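Local coordinates for putative lipoprotein (Campylobacter jejuni subsp. jejuni, PDB 4GIO), which is of unknown function but is a putative bacterial lipoprotein whose chain adopts a novel variant of the immunoglobulin fold, at residues 13-18 against 100-105; 38-43 against 87-92; 50-55 against 77-82; 56-61 against 94-99. All blocks are in the same frame, centred on the assembly; numbering follows the deposited sequence.

Contact 1 of 4, residues 13-18 against 100-105; sequences TVILGS and RLEIKA
Val-14, Ile-15 and Leu-16 make a short edge strand that runs parallel to Leu-101, Glu-102 and Ile-103 of strand 98-105 in the mixed sheet, the two axes 17° apart. As in any parallel pair, one residue bonds to two different partners: Ile-15 N donates to Leu-101 O at 2.8 Å, while Ile-15 O accepts from Ile-103 N at 2.9 Å. The pattern is extended at one end by Leu-101 N to Thr-13 O (2.7 Å) and at the other by Gly-17 N to Ile-103 O (2.9 Å). This is the one parallel pairing of its sheet, and it sets the first strand of the chain beside the last, reminiscent of the parallel pairing of first and last strands in some immunoglobulin-type sandwiches.

Val-14, Leu-16, Leu-101 and Ile-103 turn inward to the other sheet, where Val-25 and Phe-28 of strand 25-32 and Val-42 of strand 38-44 meet them; branched aliphatic groups suit this core. The side chain of Ile-103 is central. Its CG1 lies anti to the carbonyl carbon (chi1 -47°), and CD1 beyond it touches Val-14 CG1 at 3.9 Å and Leu-16 CD2 at the same distance. Leu-16 lies alongside Ile-103, pointing the same way, whereas the short Val-14 side chain crosses it at a slant.

On the outer face Ile-15 CD1 rests against the methylenes of Arg-100, 3.5 Å from its CD. Arginine suits this half-exposed place because its aliphatic part covers the isoleucine, while the chain bends at chi3 and NE forms a weak hydrogen bond with Asn-12.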
loop_
_atom_site.group_PDB
_atom_site.type_symbol
_atom_site.label_atom_id
_atom_site.label_comp_id
_atom_site.label_asym_id
_atom_site.label_seq_id
_atom_site.Cartn_x
_atom_site.Cartn_y
_atom_site.Cartn_z
ATOM N N THR A 13 -4.753 -8.145 -1.432
ATOM C CA THR A 13 -3.544 -7.337 -1.275
ATOM C C THR A 13 -3.855 -5.915 -0.817
ATOM O O THR A 13 -3.214 -5.382 0.110
ATOM C CB THR A 13 -2.747 -7.309 -2.577
ATOM O OG1 THR A 13 -2.484 -8.659 -2.997
ATOM C CG2 THR A 13 -1.432 -6.603 -2.384
ATOM N N VAL A 14 -4.851 -5.284 -1.456
ATOM C CA VAL A 14 -5.264 -3.973 -0.994
ATOM C C VAL A 14 -6.646 -4.098 -0.366
ATOM O O VAL A 14 -7.554 -4.615 -0.987
ATOM C CB VAL A 14 -5.265 -2.972 -2.119
ATOM C CG1 VAL A 14 -5.454 -1.491 -1.528
ATOM C CG2 VAL A 14 -4.029 -3.099 -2.901
ATOM N N ILE A 15 -6.781 -3.716 0.897
ATOM C CA ILE A 15 -8.033 -3.879 1.610
ATOM C C ILE A 15 -8.597 -2.464 1.870
ATOM O O ILE A 15 -8.003 -1.684 2.633
ATOM C CB ILE A 15 -7.780 -4.529 2.961
ATOM C CG1 ILE A 15 -7.100 -5.889 2.710
ATOM C CG2 ILE A 15 -9.130 -4.710 3.731
ATOM C CD1 ILE A 15 -6.348 -6.375 3.925
ATOM N N LEU A 16 -9.734 -2.157 1.274
ATOM C CA LEU A 16 -10.379 -0.813 1.411
ATOM C C LEU A 16 -11.508 -0.821 2.397
ATOM O O LEU A 16 -12.333 -1.716 2.372
ATOM C CB LEU A 16 -10.946 -0.393 0.048
ATOM C CG LEU A 16 -10.045 -0.395 -1.166
ATOM C CD1 LEU A 16 -10.885 0.106 -2.344
ATOM C CD2 LEU A 16 -8.882 0.578 -0.917
ATOM N N GLY A 17 -11.612 0.208 3.245
ATOM C CA GLY A 17 -12.692 0.302 4.168
ATOM C C GLY A 17 -14.029 0.602 3.428
ATOM O O GLY A 17 -14.034 1.044 2.265
ATOM N N SER A 18 -15.125 0.394 4.139
ATOM C CA SER A 18 -16.489 0.630 3.641
ATOM C C SER A 18 -16.834 2.065 3.168
ATOM O O SER A 18 -17.706 2.241 2.322
ATOM C CB SER A 18 -17.525 0.119 4.643
ATOM O OG SER A 18 -17.508 0.810 5.847
ATOM N N ARG A 100 0.644 -6.342 2.111
ATOM C CA ARG A 100 -0.798 -6.105 2.273
ATOM C C ARG A 100 -0.972 -4.639 2.651
ATOM O O ARG A 100 -0.233 -4.128 3.462
ATOM C CB ARG A 100 -1.356 -6.976 3.361
ATOM C CG ARG A 100 -2.870 -7.008 3.438
ATOM C CD ARG A 100 -3.374 -8.103 4.461
ATOM N NE ARG A 100 -3.318 -9.400 3.758
ATOM C CZ ARG A 100 -2.606 -10.463 4.131
ATOM N NH1 ARG A 100 -1.938 -10.480 5.274
ATOM N NH2 ARG A 100 -2.608 -11.533 3.342
ATOM N N LEU A 101 -1.936 -3.961 2.029
ATOM C CA LEU A 101 -2.119 -2.546 2.234
ATOM C C LEU A 101 -3.544 -2.288 2.704
ATOM O O LEU A 101 -4.473 -2.602 1.985
ATOM C CB LEU A 101 -1.805 -1.750 0.956
ATOM C CG LEU A 101 -2.115 -0.242 0.979
ATOM C CD1 LEU A 101 -1.234 0.516 2.015
ATOM C CD2 LEU A 101 -1.865 0.399 -0.409
ATOM N N GLU A 102 -3.715 -1.735 3.893
ATOM C CA GLU A 102 -5.064 -1.338 4.295
ATOM C C GLU A 102 -5.267 0.174 4.045
ATOM O O GLU A 102 -4.375 0.946 4.305
ATOM C CB GLU A 102 -5.242 -1.579 5.805
ATOM C CG GLU A 102 -5.139 -3.017 6.182
ATOM C CD GLU A 102 -5.193 -3.204 7.714
ATOM O OE1 GLU A 102 -5.389 -2.214 8.419
ATOM O OE2 GLU A 102 -5.099 -4.335 8.210
ATOM N N ILE A 103 -6.415 0.569 3.549
ATOM C CA ILE A 103 -6.746 1.966 3.356
ATOM C C ILE A 103 -8.146 2.258 3.884
ATOM O O ILE A 103 -9.071 1.579 3.586
ATOM C CB ILE A 103 -6.676 2.417 1.868
ATOM C CG1 ILE A 103 -5.421 1.945 1.211
ATOM C CG2 ILE A 103 -6.762 3.936 1.721
ATOM C CD1 ILE A 103 -5.381 2.175 -0.206
ATOM N N LYS A 104 -8.236 3.280 4.698
ATOM C CA LYS A 104 -9.559 3.695 5.222
ATOM C C LYS A 104 -9.677 5.201 5.094
ATOM O O LYS A 104 -8.660 5.874 4.983
ATOM C CB LYS A 104 -9.677 3.335 6.685
ATOM C CG LYS A 104 -8.535 3.894 7.570
ATOM C CD LYS A 104 -8.816 3.671 9.075
ATOM C CE LYS A 104 -7.581 4.055 9.978
ATOM N NZ LYS A 104 -7.602 3.295 11.292
ATOM N N ALA A 105 -10.914 5.711 5.207
ATOM C CA ALA A 105 -11.158 7.167 5.166
ATOM C C ALA A 105 -10.717 7.756 6.494
ATOM O O ALA A 105 -10.886 7.121 7.526
ATOM C CB ALA A 105 -12.671 7.446 4.900
#

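Contact 2 of 4, residues 38-43 against 87-92; sequences LEFEVI and LRKLAS
Phe-40 and Lys-89 face each other in an antiparallel pairing of strands 38-44 and 85-90, which belong to the three-stranded sheet of the sandwich. They form a hydrogen-bonded pair: Phe-40 N reaches Lys-89 O at 2.9 Å, and Lys-89 N reaches Phe-40 O at the same length. Val-42 N to Leu-87 O and Leu-87 N to Val-42 O repeat the pattern, each at 2.7 Å. Beyond the strand end Ala-91 N still donates to Leu-38 O, almost perfectly straight at 179°.

On the inner face the Lys-89 chain lies beside the phenylalanine ring. Its CB stands over one face, 3.8 Å from the centroid, a CH-pi contact, and Lys-89 CG comes to 3.4 Å from Phe-40 CZ, an atom of the rim. With CG between its own backbone N and carbonyl carbon (chi1 70°), the Phe-40 ring is brought nearer the lysine strand. Lysine can cover the ring because its stem is aliphatic; its ammonium is carried away to Tyr-54 OH and the carboxylate of Glu-72.

The outer face is polar. Arg-88 runs between Glu-39 and Glu-41, and its CD lies 3.2 Å from Glu-41 OE1 and 3.4 Å from Glu-39 OE2. Neither carboxylate makes a salt bridge with it, so the attraction is probably diffuse; Glu-39 instead pairs with Arg-31, and Glu-41 has a weak bond to Gln-29.

Strand 25-32 flanks 38-44 on its other side, leaving 38-44 central, while across the core Phe-40 stacks on Phe-99 and also meets Trp-58, and Val-42 and Leu-87 pack on Leu-101 of the opposite sheet.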
loop_
_atom_site.group_PDB
_atom_site.type_symbol
_atom_site.label_atom_id
_atom_site.label_comp_id
_atom_site.label_asym_id
_atom_site.label_seq_id
_atom_site.Cartn_x
_atom_site.Cartn_y
_atom_site.Cartn_z
ATOM N N LEU A 38 12.039 -5.608 -1.890
ATOM C CA LEU A 38 10.740 -5.472 -2.552
ATOM C C LEU A 38 10.236 -4.027 -2.509
ATOM O O LEU A 38 10.286 -3.362 -1.473
ATOM C CB LEU A 38 9.751 -6.395 -1.863
ATOM C CG LEU A 38 8.296 -6.387 -2.372
ATOM C CD1 LEU A 38 8.261 -7.034 -3.788
ATOM C CD2 LEU A 38 7.385 -7.106 -1.334
ATOM N N GLU A 39 9.721 -3.542 -3.639
ATOM C CA GLU A 39 9.094 -2.231 -3.664
ATOM C C GLU A 39 7.743 -2.413 -4.311
ATOM O O GLU A 39 7.573 -3.238 -5.236
ATOM C CB GLU A 39 9.967 -1.269 -4.500
ATOM C CG GLU A 39 9.318 0.118 -4.702
ATOM C CD GLU A 39 9.977 0.911 -5.831
ATOM O OE1 GLU A 39 11.166 1.315 -5.638
ATOM O OE2 GLU A 39 9.299 1.075 -6.899
ATOM N N PHE A 40 6.769 -1.676 -3.845
ATOM C CA PHE A 40 5.471 -1.744 -4.518
ATOM C C PHE A 40 4.996 -0.358 -4.845
ATOM O O PHE A 40 5.436 0.625 -4.203
ATOM C CB PHE A 40 4.429 -2.588 -3.749
ATOM C CG PHE A 40 3.938 -1.977 -2.456
ATOM C CD1 PHE A 40 2.962 -0.962 -2.464
ATOM C CD2 PHE A 40 4.442 -2.424 -1.215
ATOM C CE1 PHE A 40 2.488 -0.412 -1.270
ATOM C CE2 PHE A 40 3.970 -1.881 0.048
ATOM C CZ PHE A 40 2.964 -0.870 -0.010
ATOM N N GLU A 41 4.094 -0.267 -5.842
ATOM C CA GLU A 41 3.485 1.029 -6.248
ATOM C C GLU A 41 2.014 0.814 -6.386
ATOM O O GLU A 41 1.603 -0.160 -7.031
ATOM C CB GLU A 41 3.980 1.507 -7.610
ATOM C CG GLU A 41 5.331 2.175 -7.546
ATOM C CD GLU A 41 5.917 2.571 -8.953
ATOM O OE1 GLU A 41 7.142 2.935 -9.004
ATOM O OE2 GLU A 41 5.162 2.531 -9.976
ATOM N N VAL A 42 1.222 1.648 -5.734
ATOM C CA VAL A 42 -0.230 1.512 -5.832
ATOM C C VAL A 42 -0.675 2.856 -6.422
ATOM O O VAL A 42 -0.259 3.904 -5.942
ATOM C CB VAL A 42 -0.864 1.234 -4.479
ATOM C CG1 VAL A 42 -2.447 1.186 -4.548
ATOM C CG2 VAL A 42 -0.315 -0.108 -3.862
ATOM N N ILE A 43 -1.505 2.827 -7.461
ATOM C CA ILE A 43 -1.979 4.070 -8.049
ATOM C C ILE A 43 -3.430 4.249 -7.559
ATOM O O ILE A 43 -4.247 3.324 -7.651
ATOM C CB ILE A 43 -1.922 4.044 -9.582
ATOM C CG1 ILE A 43 -0.472 3.875 -10.022
ATOM C CG2 ILE A 43 -2.535 5.397 -10.167
ATOM C CD1 ILE A 43 -0.295 3.606 -11.487
ATOM N N LEU A 87 1.364 5.701 -4.775
ATOM C CA LEU A 87 1.872 5.353 -3.428
ATOM C C LEU A 87 3.001 4.307 -3.623
ATOM O O LEU A 87 2.774 3.173 -4.117
ATOM C CB LEU A 87 0.726 4.829 -2.514
ATOM C CG LEU A 87 1.150 4.397 -1.108
ATOM C CD1 LEU A 87 1.798 5.536 -0.338
ATOM C CD2 LEU A 87 -0.001 3.737 -0.319
ATOM N N ARG A 88 4.199 4.702 -3.258
ATOM C CA ARG A 88 5.364 3.863 -3.470
ATOM C C ARG A 88 6.071 3.490 -2.158
ATOM O O ARG A 88 6.408 4.377 -1.369
ATOM C CB ARG A 88 6.301 4.602 -4.442
ATOM C CG ARG A 88 7.520 3.768 -4.859
ATOM C CD ARG A 88 8.089 4.202 -6.250
ATOM N NE ARG A 88 8.773 5.497 -6.227
ATOM C CZ ARG A 88 8.229 6.655 -6.603
ATOM N NH1 ARG A 88 6.964 6.712 -7.039
ATOM N NH2 ARG A 88 8.960 7.760 -6.521
ATOM N N LYS A 89 6.255 2.192 -1.877
ATOM C CA LYS A 89 6.864 1.810 -0.595
ATOM C C LYS A 89 7.940 0.802 -0.810
ATOM O O LYS A 89 7.869 0.019 -1.723
ATOM C CB LYS A 89 5.846 1.133 0.361
ATOM C CG LYS A 89 4.663 2.028 0.731
ATOM C CD LYS A 89 5.050 3.317 1.312
ATOM C CE LYS A 89 5.252 3.423 2.767
ATOM N NZ LYS A 89 5.032 4.892 3.215
ATOM N N LEU A 90 8.911 0.780 0.084
ATOM C CA LEU A 90 10.071 -0.045 -0.133
ATOM C C LEU A 90 10.317 -0.857 1.132
ATOM O O LEU A 90 10.398 -0.297 2.221
ATOM C CB LEU A 90 11.248 0.907 -0.402
ATOM C CG LEU A 90 12.691 0.346 -0.335
ATOM C CD1 LEU A 90 12.860 -0.650 -1.413
ATOM C CD2 LEU A 90 13.658 1.508 -0.563
ATOM N N ALA A 91 10.457 -2.152 0.995
ATOM C CA ALA A 91 10.722 -2.950 2.202
ATOM C C ALA A 91 12.107 -2.642 2.792
ATOM O O ALA A 91 13.006 -2.237 2.055
ATOM C CB ALA A 91 10.650 -4.375 1.843
ATOM N N SER A 92 12.285 -2.913 4.092
ATOM C CA SER A 92 13.562 -2.693 4.801
ATOM C C SER A 92 14.193 -4.052 5.108
ATOM O O SER A 92 15.302 -4.122 5.616
ATOM C CB SER A 92 13.376 -1.847 6.087
ATOM O OG SER A 92 12.488 -2.553 6.968
#

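Contact 3 of 4, residues 50-55 against 77-82; sequences KDVIYK and LRIPAG
Val-52 and Leu-77 meet as a hydrogen-bonded antiparallel pair: Val-52 N donates to Leu-77 O at 2.8 Å and Leu-77 N returns the bond to Val-52 O. Lys-50 and Ile-79 do the same two residues along, again with Lys-50 N to Ile-79 O at 2.8 Å. These bonds join strand 75-79, an edge of the mixed sheet, to the long strand 50-59.

On the face of Val-52, Leu-77 and Ile-79 the touching groups are apolar. Val-52 CG2 lies 4.0 Å from Leu-77 CB, the two side chains pointing the same way, and it also touches CD1 of Ile-79. Tyr-54 brings the edge of its ring, CE2, to 4.0 Å from Leu-77 CB, which lies in the ring plane.

A second shell surrounds these groups. Leu-77 and Ile-79 pack on Leu-44 and Val-85 of the other sheet of the sandwich, and Val-52 leans on Ile-103. Aliphatic residues suit this interior, and the tyrosine adds a polar end that reaches across the core to Lys-89 of strand 85-90.

Outside, Asp-51 and Arg-78 form the non-hydrogen-bonded pair. Arg-78 bends at chi2 (85°), which sets CD; its NH1 lies 2.9 Å from Asp-51 OD2, a salt bridge in which the hydrogen bond is weak (127°). OD1 also faces NH1, but its position is doubtful. With one nitrogen serving the carboxylate and the planes 48° apart, this is no coplanar two-pronged pairing, though opposite charge probably still draws the groups together.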
loop_
_atom_site.group_PDB
_atom_site.type_symbol
_atom_site.label_atom_id
_atom_site.label_comp_id
_atom_site.label_asym_id
_atom_site.label_seq_id
_atom_site.Cartn_x
_atom_site.Cartn_y
_atom_site.Cartn_z
ATOM N N LYS A 50 -9.871 13.364 -1.120
ATOM C CA LYS A 50 -10.145 12.516 0.045
ATOM C C LYS A 50 -8.902 12.462 0.913
ATOM O O LYS A 50 -7.794 12.376 0.369
ATOM C CB LYS A 50 -10.346 11.079 -0.419
ATOM C CG LYS A 50 -11.745 10.574 -0.373
ATOM C CD LYS A 50 -12.192 10.389 -1.797
ATOM C CE LYS A 50 -13.239 9.316 -1.958
ATOM N NZ LYS A 50 -14.519 9.784 -1.357
ATOM N N ASP A 51 -9.087 12.445 2.230
ATOM C CA ASP A 51 -7.980 12.182 3.115
ATOM C C ASP A 51 -8.174 10.719 3.541
ATOM O O ASP A 51 -9.249 10.313 3.984
ATOM C CB ASP A 51 -7.939 13.104 4.341
ATOM C CG ASP A 51 -7.467 14.535 4.003
ATOM O OD1 ASP A 51 -6.485 14.722 3.233
ATOM O OD2 ASP A 51 -8.137 15.474 4.448
ATOM N N VAL A 52 -7.119 9.951 3.368
ATOM C CA VAL A 52 -7.130 8.579 3.816
ATOM C C VAL A 52 -5.989 8.232 4.728
ATOM O O VAL A 52 -4.997 8.977 4.846
ATOM C CB VAL A 52 -7.134 7.611 2.606
ATOM C CG1 VAL A 52 -8.290 7.975 1.730
ATOM C CG2 VAL A 52 -5.793 7.680 1.864
ATOM N N ILE A 53 -6.144 7.087 5.400
ATOM C CA ILE A 53 -5.103 6.613 6.310
ATOM C C ILE A 53 -4.742 5.210 5.866
ATOM O O ILE A 53 -5.619 4.399 5.701
ATOM C CB ILE A 53 -5.565 6.639 7.793
ATOM C CG1 ILE A 53 -5.547 8.093 8.329
ATOM C CG2 ILE A 53 -4.676 5.703 8.658
ATOM C CD1 ILE A 53 -6.466 8.272 9.548
ATOM N N TYR A 54 -3.462 4.942 5.612
ATOM C CA TYR A 54 -3.049 3.589 5.164
ATOM C C TYR A 54 -2.081 2.856 6.130
ATOM O O TYR A 54 -1.377 3.505 6.947
ATOM C CB TYR A 54 -2.472 3.655 3.773
ATOM C CG TYR A 54 -1.157 4.305 3.632
ATOM C CD1 TYR A 54 0.010 3.592 3.819
ATOM C CD2 TYR A 54 -1.056 5.686 3.297
ATOM C CE1 TYR A 54 1.272 4.232 3.664
ATOM C CE2 TYR A 54 0.172 6.314 3.097
ATOM C CZ TYR A 54 1.324 5.588 3.290
ATOM O OH TYR A 54 2.524 6.162 3.165
ATOM N N LYS A 55 -2.055 1.518 6.014
ATOM C CA LYS A 55 -1.165 0.718 6.834
ATOM C C LYS A 55 -0.570 -0.396 6.003
ATOM O O LYS A 55 -1.299 -1.084 5.326
ATOM C CB LYS A 55 -1.935 0.104 8.000
ATOM C CG LYS A 55 -0.979 -0.634 9.016
ATOM C CD LYS A 55 -0.165 0.328 9.866
ATOM C CE LYS A 55 0.519 -0.410 11.044
ATOM N NZ LYS A 55 1.771 -1.039 10.603
ATOM N N LEU A 77 -2.663 10.270 4.077
ATOM C CA LEU A 77 -2.372 10.551 2.706
ATOM C C LEU A 77 -3.519 11.350 2.151
ATOM O O LEU A 77 -4.692 10.984 2.341
ATOM C CB LEU A 77 -2.161 9.271 1.907
ATOM C CG LEU A 77 -2.067 9.389 0.382
ATOM C CD1 LEU A 77 -0.756 10.091 -0.101
ATOM C CD2 LEU A 77 -2.178 7.976 -0.307
ATOM N N ARG A 78 -3.169 12.452 1.466
ATOM C CA ARG A 78 -4.135 13.294 0.776
ATOM C C ARG A 78 -4.272 12.860 -0.690
ATOM O O ARG A 78 -3.287 12.817 -1.434
ATOM C CB ARG A 78 -3.696 14.755 0.811
ATOM C CG ARG A 78 -4.636 15.660 0.023
ATOM C CD ARG A 78 -5.783 16.070 0.906
ATOM N NE ARG A 78 -6.659 17.048 0.262
ATOM C CZ ARG A 78 -7.796 17.492 0.787
ATOM N NH1 ARG A 78 -8.210 17.060 1.965
ATOM N NH2 ARG A 78 -8.526 18.377 0.131
ATOM N N ILE A 79 -5.477 12.514 -1.119
ATOM C CA ILE A 79 -5.722 12.224 -2.554
ATOM C C ILE A 79 -6.476 13.453 -3.145
ATOM O O ILE A 79 -7.653 13.680 -2.793
ATOM C CB ILE A 79 -6.552 10.932 -2.720
ATOM C CG1 ILE A 79 -5.786 9.747 -2.066
ATOM C CG2 ILE A 79 -6.750 10.591 -4.155
ATOM C CD1 ILE A 79 -6.663 8.546 -1.941
ATOM N N PRO A 80 -5.778 14.297 -3.932
ATOM C CA PRO A 80 -6.420 15.504 -4.575
ATOM C C PRO A 80 -7.472 15.105 -5.585
ATOM O O PRO A 80 -7.380 14.049 -6.182
ATOM C CB PRO A 80 -5.244 16.208 -5.292
ATOM C CG PRO A 80 -4.010 15.785 -4.518
ATOM C CD PRO A 80 -4.316 14.305 -4.151
ATOM N N ALA A 81 -8.508 15.923 -5.727
ATOM C CA ALA A 81 -9.514 15.670 -6.732
ATOM C C ALA A 81 -8.993 15.389 -8.184
ATOM O O ALA A 81 -8.274 16.172 -8.762
ATOM C CB ALA A 81 -10.605 16.826 -6.704
ATOM N N GLY A 82 -9.385 14.252 -8.747
ATOM C CA GLY A 82 -8.993 13.859 -10.098
ATOM C C GLY A 82 -7.529 13.837 -10.535
ATOM O O GLY A 82 -7.274 13.780 -11.734
#

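Contact 4 of 4, residues 56-61 against 94-99; sequences VDWLDK and TRANDF
Leu-59 faces two residues at once, Asn-97 and Asp-98, in a classic beta bulge where strand 50-59 pairs antiparallel with the start of strand 98-105. Leu-59 O accepts from both backbone nitrogens, Asn-97 N at 2.8 Å and Asp-98 N at 3.1 Å. In return Leu-59 N donates to Asp-98 O at 2.9 Å, approaching from 50° above the carbonyl plane, a skewed geometry at the bulge.

The close-packed side is aromatic. Trp-58 CE3 lies 4.1 Å from Ala-96 CB and equally far from Phe-99 CB, while Asp-98 O sits near the edge of the indole. The methyl of Ala-96 rests against Trp-58 CE3 and CB, a small group that suits a close contact with the indole. Phe-99 is buried and Trp-58 partly so, both on the face turned to strand 38-44. Leu-59 turns to the other face, its CB against that of Asp-98 and its CD1 near Phe-99 O.

The far end, beyond the strand, is looser and more polar. Asp-60 and Arg-95 look elsewhere: OD1 of Asp-60 accepts from Phe-64 N, and the Arg-95 guanidinium bridges to Asp-93 and Asp-68. Asn-97 OD1 merely lies beside Lys-61 CB at 3.3 Å. With Lys-61 N and Arg-95 O too far apart to bond, a water joins them, accepting from Lys-61 N at 2.9 Å and donating to Arg-95 O at 2.6 Å.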
loop_
_atom_site.group_PDB
_atom_site.type_symbol
_atom_site.label_atom_id
_atom_site.label_comp_id
_atom_site.label_asym_id
_atom_site.label_seq_id
_atom_site.Cartn_x
_atom_site.Cartn_y
_atom_site.Cartn_z
ATOM N N VAL A 56 0.734 -0.621 6.092
ATOM C CA VAL A 56 1.432 -1.652 5.318
ATOM C C VAL A 56 1.847 -2.834 6.205
ATOM O O VAL A 56 2.391 -2.611 7.289
ATOM C CB VAL A 56 2.701 -1.092 4.682
ATOM C CG1 VAL A 56 3.356 -2.206 3.783
ATOM C CG2 VAL A 56 2.337 0.167 3.830
ATOM N N ASP A 57 1.529 -4.048 5.765
ATOM C CA ASP A 57 2.169 -5.283 6.321
ATOM C C ASP A 57 3.079 -5.870 5.230
ATOM O O ASP A 57 2.679 -5.901 4.062
ATOM C CB ASP A 57 1.128 -6.344 6.677
ATOM C CG ASP A 57 0.460 -6.083 8.018
ATOM O OD1 ASP A 57 1.192 -5.723 9.000
ATOM O OD2 ASP A 57 -0.797 -6.207 8.066
ATOM N N TRP A 58 4.300 -6.257 5.581
ATOM C CA TRP A 58 5.174 -6.980 4.617
ATOM C C TRP A 58 5.005 -8.423 4.831
ATOM O O TRP A 58 4.936 -8.835 5.947
ATOM C CB TRP A 58 6.635 -6.613 4.887
ATOM C CG TRP A 58 6.828 -5.070 4.643
ATOM C CD1 TRP A 58 7.002 -4.103 5.586
ATOM C CD2 TRP A 58 6.878 -4.420 3.383
ATOM N NE1 TRP A 58 7.123 -2.851 4.996
ATOM C CE2 TRP A 58 7.100 -3.015 3.641
ATOM C CE3 TRP A 58 6.791 -4.867 2.068
ATOM C CZ2 TRP A 58 7.186 -2.079 2.627
ATOM C CZ3 TRP A 58 6.882 -3.918 1.033
ATOM C CH2 TRP A 58 7.136 -2.542 1.329
ATOM N N LEU A 59 4.941 -9.188 3.751
ATOM C CA LEU A 59 4.715 -10.638 3.794
ATOM C C LEU A 59 5.958 -11.403 3.294
ATOM O O LEU A 59 6.608 -10.954 2.316
ATOM C CB LEU A 59 3.535 -11.017 2.907
ATOM C CG LEU A 59 2.178 -10.296 3.181
ATOM C CD1 LEU A 59 1.104 -10.846 2.252
ATOM C CD2 LEU A 59 1.846 -10.382 4.670
ATOM N N ASP A 60 6.225 -12.595 3.891
ATOM C CA ASP A 60 7.345 -13.361 3.465
ATOM C C ASP A 60 6.960 -14.264 2.279
ATOM O O ASP A 60 5.815 -14.218 1.746
ATOM C CB ASP A 60 8.003 -14.118 4.678
ATOM C CG ASP A 60 7.095 -15.251 5.250
ATOM O OD1 ASP A 60 6.065 -15.626 4.624
ATOM O OD2 ASP A 60 7.462 -15.812 6.318
ATOM N N LYS A 61 7.916 -15.109 1.842
ATOM C CA LYS A 61 7.665 -16.086 0.745
ATOM C C LYS A 61 6.457 -17.020 0.973
ATOM O O LYS A 61 5.878 -17.519 0.012
ATOM C CB LYS A 61 8.951 -16.946 0.470
ATOM C CG LYS A 61 9.563 -17.509 1.745
ATOM C CD LYS A 61 10.614 -18.568 1.495
ATOM C CE LYS A 61 10.407 -19.720 2.496
ATOM N NZ LYS A 61 9.255 -20.667 2.093
ATOM N N THR A 94 15.087 -8.011 3.350
ATOM C CA THR A 94 15.105 -8.803 2.135
ATOM C C THR A 94 14.143 -10.007 2.112
ATOM O O THR A 94 13.822 -10.463 1.063
ATOM C CB THR A 94 16.543 -9.319 1.737
ATOM O OG1 THR A 94 17.078 -10.027 2.839
ATOM C CG2 THR A 94 17.483 -8.180 1.346
ATOM N N ARG A 95 13.651 -10.465 3.263
ATOM C CA ARG A 95 12.668 -11.537 3.339
ATOM C C ARG A 95 11.282 -11.143 2.838
ATOM O O ARG A 95 10.457 -12.036 2.512
ATOM C CB ARG A 95 12.520 -12.022 4.780
ATOM C CG ARG A 95 13.671 -12.863 5.301
ATOM C CD ARG A 95 13.488 -13.117 6.782
ATOM N NE ARG A 95 13.545 -11.845 7.526
ATOM C CZ ARG A 95 12.976 -11.647 8.716
ATOM N NH1 ARG A 95 12.326 -12.636 9.347
ATOM N NH2 ARG A 95 13.063 -10.460 9.294
ATOM N N ALA A 96 11.013 -9.834 2.686
ATOM C CA ALA A 96 9.710 -9.381 2.128
ATOM C C ALA A 96 9.583 -9.791 0.654
ATOM O O ALA A 96 10.442 -9.411 -0.189
ATOM C CB ALA A 96 9.583 -7.840 2.320
ATOM N N ASN A 97 8.527 -10.525 0.316
ATOM C CA ASN A 97 8.264 -10.934 -1.093
ATOM C C ASN A 97 6.871 -10.528 -1.556
ATOM O O ASN A 97 6.543 -10.661 -2.719
ATOM C CB ASN A 97 8.395 -12.467 -1.283
ATOM C CG ASN A 97 9.900 -12.973 -1.238
ATOM O OD1 ASN A 97 10.131 -14.166 -0.955
ATOM N ND2 ASN A 97 10.893 -12.059 -1.410
ATOM N N ASP A 98 6.030 -10.077 -0.626
ATOM C CA ASP A 98 4.720 -9.560 -0.986
ATOM C C ASP A 98 4.305 -8.540 0.104
ATOM O O ASP A 98 5.072 -8.264 1.038
ATOM C CB ASP A 98 3.749 -10.744 -1.095
ATOM C CG ASP A 98 2.422 -10.377 -1.858
ATOM O OD1 ASP A 98 2.290 -9.228 -2.413
ATOM O OD2 ASP A 98 1.487 -11.250 -1.811
ATOM N N PHE A 99 3.119 -7.970 0.001
ATOM C CA PHE A 99 2.696 -6.925 0.960
ATOM C C PHE A 99 1.157 -6.964 1.074
ATOM O O PHE A 99 0.489 -7.558 0.259
ATOM C CB PHE A 99 3.134 -5.532 0.457
ATOM C CG PHE A 99 2.330 -5.039 -0.777
ATOM C CD1 PHE A 99 2.659 -5.473 -2.056
ATOM C CD2 PHE A 99 1.263 -4.136 -0.644
ATOM C CE1 PHE A 99 1.967 -5.044 -3.210
ATOM C CE2 PHE A 99 0.542 -3.662 -1.812
ATOM C CZ PHE A 99 0.881 -4.135 -3.085
HETATM O O HOH W 1 10.679 -14.656 2.633
#

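How the contacts relate
From the N terminus, 13-18 opens contact 1, which waits until 100-105 to close; it brackets the other three and brings the chain's two ends together. Residues 38-43 then open contact 2 in the three-stranded sheet, and the chain crosses to strand 50-59, whose halves begin contacts 3 and 4. Contact 3 closes first, at 77-82, wholly within contact 2, which closes at 87-92. Contact 4 closes last of the three, at 94-99, and so crosses both. Contacts 1, 3 and 4 build the mixed sheet; contact 2 belongs to the opposing one, whose side chains meet those of contacts 1, 3 and 4 across the core, joining both halves of the sandwich.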